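Probable Thioesterase (Bartonella henselae, PDB 3HM0) is a probable thioesterase of the hotdog-fold superfamily, expected to hydrolyse thioester bonds, though its natural substrate is not established. Local coordinates at residues Ala41-Ala46 / Asn109-Lys114; Glu86-Phe91 / Leu147-Gly152; Ala123-Glu128 / Val143-Ile148. One frame throughout, in Å; residues are numbered along the deposited sequence.

Contact 1: Ala41-Ala46 / Asn109-Lys114; sequences ARVYVA and NLLTIK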
# COMPACT_ATOMS: atom_id res chain seq x y z
N ALA A 41 -6.86 4.08 15.53
CA ALA A 41 -5.78 4.43 14.63
C ALA A 41 -6.04 5.81 14.06
O ALA A 41 -7.19 6.21 13.88
CB ALA A 41 -5.61 3.40 13.50
N ARG A 42 -4.96 6.53 13.81
CA ARG A 42 -4.98 7.86 13.22
C ARG A 42 -4.88 7.76 11.68
O ARG A 42 -4.33 6.80 11.14
CB ARG A 42 -3.79 8.66 13.79
CG ARG A 42 -3.73 10.13 13.39
CD ARG A 42 -4.76 10.93 14.15
NE ARG A 42 -4.44 11.01 15.57
CZ ARG A 42 -5.03 11.83 16.43
NH1 ARG A 42 -6.00 12.65 16.04
NH2 ARG A 42 -4.64 11.84 17.70
N VAL A 43 -5.43 8.74 10.99
CA VAL A 43 -5.32 8.79 9.54
C VAL A 43 -4.18 9.74 9.18
O VAL A 43 -4.17 10.90 9.60
CB VAL A 43 -6.60 9.30 8.87
CG1 VAL A 43 -6.34 9.63 7.40
CG2 VAL A 43 -7.77 8.30 9.06
N TYR A 44 -3.26 9.24 8.38
CA TYR A 44 -2.12 9.97 7.91
C TYR A 44 -2.20 10.19 6.40
O TYR A 44 -3.12 9.68 5.76
CB TYR A 44 -0.87 9.17 8.27
CG TYR A 44 -0.69 8.96 9.74
CD1 TYR A 44 -0.15 9.98 10.55
CD2 TYR A 44 -1.07 7.77 10.35
CE1 TYR A 44 0.02 9.79 11.93
CE2 TYR A 44 -0.91 7.58 11.73
CZ TYR A 44 -0.36 8.60 12.50
OH TYR A 44 -0.19 8.42 13.85
N VAL A 45 -1.25 10.94 5.83
CA VAL A 45 -1.30 11.26 4.41
C VAL A 45 -1.38 9.99 3.54
O VAL A 45 -2.11 9.94 2.53
CB VAL A 45 -0.15 12.21 3.96
CG1 VAL A 45 -0.17 12.43 2.43
CG2 VAL A 45 -0.24 13.56 4.69
N ALA A 46 -0.65 8.95 3.95
CA ALA A 46 -0.59 7.67 3.27
C ALA A 46 -1.99 7.08 3.06
O ALA A 46 -2.24 6.37 2.09
CB ALA A 46 0.27 6.72 4.05
N ASN A 109 -8.06 12.31 11.30
CA ASN A 109 -9.13 11.73 12.14
C ASN A 109 -8.57 10.64 13.01
O ASN A 109 -7.64 9.93 12.61
CB ASN A 109 -10.24 11.07 11.32
CG ASN A 109 -11.27 12.05 10.80
OD1 ASN A 109 -12.21 11.63 10.11
ND2 ASN A 109 -11.10 13.36 11.10
N LEU A 110 -9.14 10.53 14.21
CA LEU A 110 -8.85 9.43 15.09
C LEU A 110 -9.97 8.41 14.95
O LEU A 110 -11.14 8.73 15.22
CB LEU A 110 -8.72 9.90 16.52
CG LEU A 110 -8.27 8.83 17.52
CD1 LEU A 110 -7.07 8.01 17.01
CD2 LEU A 110 -7.94 9.52 18.85
N LEU A 111 -9.61 7.21 14.50
CA LEU A 111 -10.60 6.18 14.20
C LEU A 111 -10.74 5.17 15.34
O LEU A 111 -9.75 4.79 15.97
CB LEU A 111 -10.28 5.45 12.87
CG LEU A 111 -10.14 6.24 11.55
CD1 LEU A 111 -9.83 5.30 10.41
CD2 LEU A 111 -11.38 7.06 11.24
N THR A 112 -11.98 4.75 15.59
CA THR A 112 -12.31 3.65 16.49
C THR A 112 -12.72 2.47 15.61
O THR A 112 -13.61 2.59 14.75
CB THR A 112 -13.47 4.03 17.43
OG1 THR A 112 -13.16 5.26 18.09
CG2 THR A 112 -13.75 2.95 18.45
N ILE A 113 -12.04 1.34 15.81
CA ILE A 113 -12.29 0.13 15.06
C ILE A 113 -12.92 -0.91 16.00
O ILE A 113 -12.32 -1.27 17.00
CB ILE A 113 -11.00 -0.44 14.42
CG1 ILE A 113 -10.26 0.64 13.61
CG2 ILE A 113 -11.30 -1.66 13.52
CD1 ILE A 113 -8.76 0.37 13.44
N LYS A 114 -14.11 -1.38 15.66
CA LYS A 114 -14.83 -2.34 16.49
C LYS A 114 -14.91 -3.72 15.84
O LYS A 114 -15.34 -3.87 14.70
CB LYS A 114 -16.21 -1.82 16.87
CG LYS A 114 -16.12 -0.54 17.69
CD LYS A 114 -17.39 0.27 17.69
CE LYS A 114 -18.24 -0.02 18.92
NZ LYS A 114 -17.55 0.41 20.19

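Contact 2: Glu86-Phe91 / Leu147-Gly152; sequences EGEKLF and LINEEG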
# COMPACT_ATOMS: atom_id res chain seq x y z
N GLU A 86 2.72 -25.23 15.75
CA GLU A 86 1.56 -26.09 15.77
C GLU A 86 1.79 -27.39 14.98
O GLU A 86 0.94 -28.27 14.95
CB GLU A 86 0.34 -25.34 15.21
CG GLU A 86 -0.00 -24.01 15.89
CD GLU A 86 -0.44 -24.16 17.34
OE1 GLU A 86 -1.12 -25.16 17.67
OE2 GLU A 86 -0.12 -23.28 18.15
N GLY A 87 2.95 -27.52 14.35
CA GLY A 87 3.24 -28.71 13.54
C GLY A 87 3.51 -28.36 12.09
O GLY A 87 4.39 -28.94 11.46
N GLU A 88 2.75 -27.39 11.58
CA GLU A 88 3.01 -26.76 10.28
C GLU A 88 2.74 -25.25 10.39
O GLU A 88 2.12 -24.79 11.35
CB GLU A 88 2.15 -27.39 9.17
CG GLU A 88 0.78 -27.88 9.61
CD GLU A 88 -0.16 -28.21 8.45
OE1 GLU A 88 0.30 -28.42 7.30
OE2 GLU A 88 -1.38 -28.27 8.71
N LYS A 89 3.22 -24.49 9.41
CA LYS A 89 2.97 -23.06 9.38
C LYS A 89 1.54 -22.79 8.95
O LYS A 89 1.00 -23.49 8.09
CB LYS A 89 3.95 -22.37 8.45
CG LYS A 89 5.39 -22.71 8.73
CD LYS A 89 6.32 -21.85 7.89
CE LYS A 89 7.74 -21.96 8.38
NZ LYS A 89 8.65 -21.69 7.24
N LEU A 90 0.92 -21.79 9.56
CA LEU A 90 -0.51 -21.57 9.40
C LEU A 90 -0.79 -20.09 9.24
O LEU A 90 -0.17 -19.28 9.90
CB LEU A 90 -1.30 -22.14 10.59
CG LEU A 90 -1.29 -23.68 10.72
CD1 LEU A 90 -1.84 -24.15 12.07
CD2 LEU A 90 -2.02 -24.36 9.54
N PHE A 91 -1.73 -19.75 8.36
CA PHE A 91 -2.04 -18.36 8.07
C PHE A 91 -3.53 -18.19 7.99
O PHE A 91 -4.23 -19.04 7.46
CB PHE A 91 -1.42 -17.90 6.73
CG PHE A 91 0.07 -18.11 6.61
CD1 PHE A 91 0.96 -17.11 7.01
CD2 PHE A 91 0.57 -19.28 6.07
CE1 PHE A 91 2.35 -17.29 6.88
CE2 PHE A 91 1.95 -19.48 5.94
CZ PHE A 91 2.84 -18.48 6.35
N LEU A 147 -8.38 -20.69 7.83
CA LEU A 147 -7.03 -20.96 8.31
C LEU A 147 -6.35 -21.93 7.35
O LEU A 147 -6.87 -23.02 7.12
CB LEU A 147 -7.08 -21.57 9.72
CG LEU A 147 -5.73 -21.81 10.43
CD1 LEU A 147 -4.97 -20.50 10.59
CD2 LEU A 147 -5.89 -22.53 11.79
N ILE A 148 -5.22 -21.56 6.77
CA ILE A 148 -4.57 -22.44 5.80
C ILE A 148 -3.09 -22.63 6.07
O ILE A 148 -2.46 -21.81 6.73
CB ILE A 148 -4.74 -21.94 4.35
CG1 ILE A 148 -4.01 -20.61 4.14
CG2 ILE A 148 -6.20 -21.86 3.96
CD1 ILE A 148 -3.74 -20.28 2.67
N ASN A 149 -2.54 -23.71 5.52
CA ASN A 149 -1.11 -23.97 5.63
C ASN A 149 -0.31 -23.44 4.43
O ASN A 149 -0.89 -22.93 3.47
CB ASN A 149 -0.84 -25.44 5.88
CG ASN A 149 -1.05 -26.31 4.64
OD1 ASN A 149 -1.49 -25.84 3.58
ND2 ASN A 149 -0.72 -27.59 4.77
N GLU A 150 1.00 -23.57 4.51
CA GLU A 150 1.94 -23.01 3.52
C GLU A 150 1.59 -23.42 2.08
O GLU A 150 1.97 -22.74 1.11
CB GLU A 150 3.33 -23.52 3.86
CG GLU A 150 4.47 -22.53 3.78
CD GLU A 150 5.79 -23.24 4.10
OE1 GLU A 150 5.77 -24.17 4.95
OE2 GLU A 150 6.84 -22.89 3.49
N GLU A 151 0.87 -24.53 1.96
CA GLU A 151 0.46 -25.10 0.68
C GLU A 151 -0.95 -24.65 0.26
O GLU A 151 -1.47 -25.08 -0.77
CB GLU A 151 0.54 -26.63 0.74
CG GLU A 151 1.95 -27.21 0.72
CD GLU A 151 2.59 -27.32 2.11
OE1 GLU A 151 1.86 -27.51 3.12
OE2 GLU A 151 3.84 -27.24 2.19
N GLY A 152 -1.59 -23.81 1.07
CA GLY A 152 -2.92 -23.32 0.76
C GLY A 152 -4.03 -24.31 1.05
O GLY A 152 -5.19 -24.06 0.73

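Contact 3: Ala123-Glu128 / Val143-Ile148; sequences ARFFME and VEIALI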
# COMPACT_ATOMS: atom_id res chain seq x y z
N ALA A 123 -13.41 -24.56 11.21
CA ALA A 123 -12.46 -24.29 10.11
C ALA A 123 -12.63 -22.90 9.44
O ALA A 123 -11.77 -22.46 8.67
CB ALA A 123 -12.50 -25.40 9.08
N ARG A 124 -13.75 -22.23 9.73
CA ARG A 124 -14.06 -20.87 9.26
C ARG A 124 -14.53 -20.10 10.49
O ARG A 124 -15.16 -20.68 11.37
CB ARG A 124 -15.25 -20.82 8.26
CG ARG A 124 -15.40 -21.96 7.26
CD ARG A 124 -14.42 -21.83 6.09
NE ARG A 124 -14.99 -21.11 4.95
CZ ARG A 124 -14.53 -21.19 3.70
NH1 ARG A 124 -13.49 -21.98 3.41
NH2 ARG A 124 -15.10 -20.49 2.72
N PHE A 125 -14.28 -18.80 10.54
CA PHE A 125 -15.00 -17.95 11.50
C PHE A 125 -15.40 -16.60 10.89
O PHE A 125 -14.86 -16.20 9.87
CB PHE A 125 -14.25 -17.80 12.83
CG PHE A 125 -12.96 -17.04 12.72
CD1 PHE A 125 -11.79 -17.68 12.35
CD2 PHE A 125 -12.94 -15.67 12.97
CE1 PHE A 125 -10.61 -16.97 12.24
CE2 PHE A 125 -11.75 -14.95 12.86
CZ PHE A 125 -10.58 -15.59 12.50
N PHE A 126 -16.37 -15.94 11.52
CA PHE A 126 -17.07 -14.81 10.93
C PHE A 126 -16.99 -13.57 11.82
O PHE A 126 -17.36 -13.62 13.01
CB PHE A 126 -18.53 -15.17 10.62
CG PHE A 126 -18.70 -16.27 9.60
CD1 PHE A 126 -18.50 -17.61 9.94
CD2 PHE A 126 -19.05 -15.97 8.28
CE1 PHE A 126 -18.64 -18.64 8.97
CE2 PHE A 126 -19.21 -16.98 7.31
CZ PHE A 126 -19.00 -18.31 7.65
N MET A 127 -16.52 -12.46 11.26
CA MET A 127 -16.37 -11.24 12.02
C MET A 127 -17.25 -10.08 11.54
O MET A 127 -17.52 -9.93 10.34
CB MET A 127 -14.89 -10.83 12.08
CG MET A 127 -14.13 -11.39 13.27
SD MET A 127 -12.34 -11.21 13.08
CE MET A 127 -11.75 -11.25 14.76
N GLU A 128 -17.69 -9.27 12.50
CA GLU A 128 -18.41 -8.04 12.20
C GLU A 128 -17.54 -6.90 12.66
O GLU A 128 -17.27 -6.77 13.86
CB GLU A 128 -19.75 -7.98 12.96
CG GLU A 128 -20.90 -8.74 12.32
CD GLU A 128 -22.15 -8.80 13.23
OE1 GLU A 128 -22.26 -8.00 14.21
OE2 GLU A 128 -23.03 -9.66 12.95
N VAL A 143 -16.86 -10.20 7.53
CA VAL A 143 -15.67 -10.84 7.02
C VAL A 143 -15.73 -12.31 7.36
O VAL A 143 -16.08 -12.68 8.48
CB VAL A 143 -14.41 -10.23 7.65
CG1 VAL A 143 -13.24 -10.52 6.79
CG2 VAL A 143 -14.55 -8.72 7.80
N GLU A 144 -15.37 -13.15 6.40
CA GLU A 144 -15.19 -14.57 6.63
C GLU A 144 -13.70 -14.96 6.56
O GLU A 144 -13.04 -14.73 5.54
CB GLU A 144 -15.99 -15.37 5.59
CG GLU A 144 -16.13 -16.85 5.94
CD GLU A 144 -16.76 -17.66 4.82
OE1 GLU A 144 -17.84 -17.27 4.31
OE2 GLU A 144 -16.14 -18.70 4.46
N ILE A 145 -13.21 -15.59 7.61
CA ILE A 145 -11.79 -15.95 7.74
C ILE A 145 -11.58 -17.45 7.84
O ILE A 145 -12.18 -18.10 8.69
CB ILE A 145 -11.19 -15.32 9.01
CG1 ILE A 145 -11.68 -13.87 9.21
CG2 ILE A 145 -9.68 -15.43 9.01
CD1 ILE A 145 -10.95 -12.81 8.42
N ALA A 146 -10.74 -18.00 6.98
CA ALA A 146 -10.29 -19.38 7.08
C ALA A 146 -8.82 -19.47 7.53
O ALA A 146 -8.10 -18.45 7.57
CB ALA A 146 -10.45 -20.09 5.74
N LEU A 147 -8.38 -20.69 7.83
CA LEU A 147 -7.03 -20.96 8.31
C LEU A 147 -6.35 -21.93 7.35
O LEU A 147 -6.87 -23.02 7.12
CB LEU A 147 -7.08 -21.57 9.72
CG LEU A 147 -5.73 -21.81 10.43
CD1 LEU A 147 -4.97 -20.50 10.59
CD2 LEU A 147 -5.89 -22.53 11.79
N ILE A 148 -5.22 -21.56 6.77
CA ILE A 148 -4.57 -22.44 5.80
C ILE A 148 -3.09 -22.63 6.07
O ILE A 148 -2.46 -21.81 6.73
CB ILE A 148 -4.74 -21.94 4.35
CG1 ILE A 148 -4.01 -20.61 4.14
CG2 ILE A 148 -6.20 -21.86 3.96
CD1 ILE A 148 -3.74 -20.28 2.67

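Contact 1: Ala41-Ala46 / Asn109-Lys114
R42 starts out with CG anti to the backbone N (chi1 -174°) and then bends at its second and third torsions, a path that lays its side chain across that of L110 at about a right angle. L110 CB comes to lie over one face of the guanidinium, 3.9 Å from R42 NH1, while R42 CD rests 3.4 Å from N109 O. Arginine suits this sheet edge because its methylenes can pack along the neighbouring strand while NH1 is hydrogen-bonded to the backbone oxygen of D108.

The side chains that A41 and L111 put on their shared face are apolar. L111 has CG anti to its own carbonyl carbon (chi1 -57°), which brings CD1 to 3.9 Å from V43 CG2. A41 adds only a methyl, small enough for the close helix 58-72, whose F62 touches both A41 and L111 and whose R65 touches A41.

The backbones are joined antiparallel, A41 opposite L111 as a hydrogen-bonded pair, with A41 N 3.0 Å from L111 O and L111 N 2.7 Å from A41 O. R42 and L110 form the non-hydrogen-bonded pair that follows, and V43 N then reaches N109 O at 3.0 Å. Strand 37-42 is outermost in this chain's sheet, matching the hotdog fold; E69 of the second subunit packs on R42, with R72 of that subunit close as a like charge.

Regular backbone bonding thus fixes two unlike surfaces: one of apolar side chains turned to the helix, and one where a cationic group, held by a carbonyl, meets a neighbouring subunit.

Contact 2: Glu86-Phe91 / Leu147-Gly152
F91 and I148 form the tight part of this contact, an antiparallel hydrogen-bonded pair in which F91 N lies 2.7 Å from I148 O and I148 N lies 2.8 Å from F91 O. Beside them L147 CD1 packs 4.0 Å from L90 CB, two branched hydrocarbon chains suited to a buried position. The F91 ring turns an edge toward E150 CA, and an aromatic suits the place because it can also meet F50 of the fourth subunit in a T-shaped contact.

A second firm point is polar. N149 CG sits between the backbone N and the carbonyl carbon (chi1 74°), which holds the amide out toward E88. N149 ND2 donates to E88 OE1 at 2.9 Å along an almost straight line (176° at the hydrogen), meeting the syn side of the carboxylate from 30° out of its plane. Asparagine fits here because its OD1 can meanwhile accept from K153 N. E88 OE2 forms a salt bridge with R155; each carboxylate oxygen thus has a partner, which probably restricts its rotation.

In the hotdog sheet F91 lies on strand 90-101, and L147 and I148 on strand 136-149; much of the rest is loop and turn. A type I turn from N149 to G152 follows, closed by G152 N bonding to N149 O; the positive phi of G152 is easily adopted without a side chain.

Toward solvent the packing is looser. K89 and E150 are exposed, and their chains cross with K89 CD 3.8 Å from E150 OE1. K89 NZ stays 4.3 Å from E150 OE2, too far for a salt bridge.

Contact 3: Ala123-Glu128 / Val143-Ile148
Backbone hydrogen bonds bind F125 to I145 and M127 to V143 in antiparallel register, the links from F125 N to I145 O and from M127 N to V143 O measuring 2.9 and 2.8 Å. Between them F126 faces E144 as a non-hydrogen-bonded pair within the beta hairpin of strands 124-133 and 136-149.

The ionic contact is forked. R124 NE and R124 NH2 both converge on E144 OE2 at 2.7 Å, the NH2 bond being weak. Both donors use OE2, and with the guanidinium and carboxylate planes 53° apart the pair is neither two-oxygen nor coplanar.

Apolar and aromatic contacts occupy both faces of the sheet. On the face of R124 and E144, E144 CG is anti to the backbone N (chi1 -166°) and the extended chain runs alongside F126, with E144 CG 3.4 Å from F126 CE2, over the ring face; R119 adds a cation-pi contact to that ring. On the face of F125 and I145, I145 CB makes a CH-pi contact, 3.8 Å from the F125 ring centroid, and M127 SD sits in plane at the ring's edge. Beta-branched I145 and flexible M127 suit this buried side, where R67 of helix 58-72 touches both.

Two donors from R124 on one oxygen would probably favour the ionised form of E144, while the face of F125, I145 and M127 is held by CH-pi and other apolar contacts.

Overall arrangement
All three contacts lie in one antiparallel sheet, ordered 37-42, 110-120, 124-133, 136-149, 90-101, the hotdog arrangement with helix 58-72 against it. Contact 1 joins 37-42 with 110-120, contact 3 joins 124-133 with 136-149, and contact 2 joins 136-149 with 90-101. Contacts 2 and 3 share L147 and I148, their centres 15 Å apart; contact 1 is on the other side of the chain's centre, its centre 31 Å from that of contact 2 and 24 Å from that of contact 3. Along the chain, contacts 1 and 2 interleave, whereas contact 1 closes before contact 3 opens. Contacts 1 and 2 also touch other subunits, consistent with both sheet borders, and the loop after 37-42, taking part in the four-chain assembly.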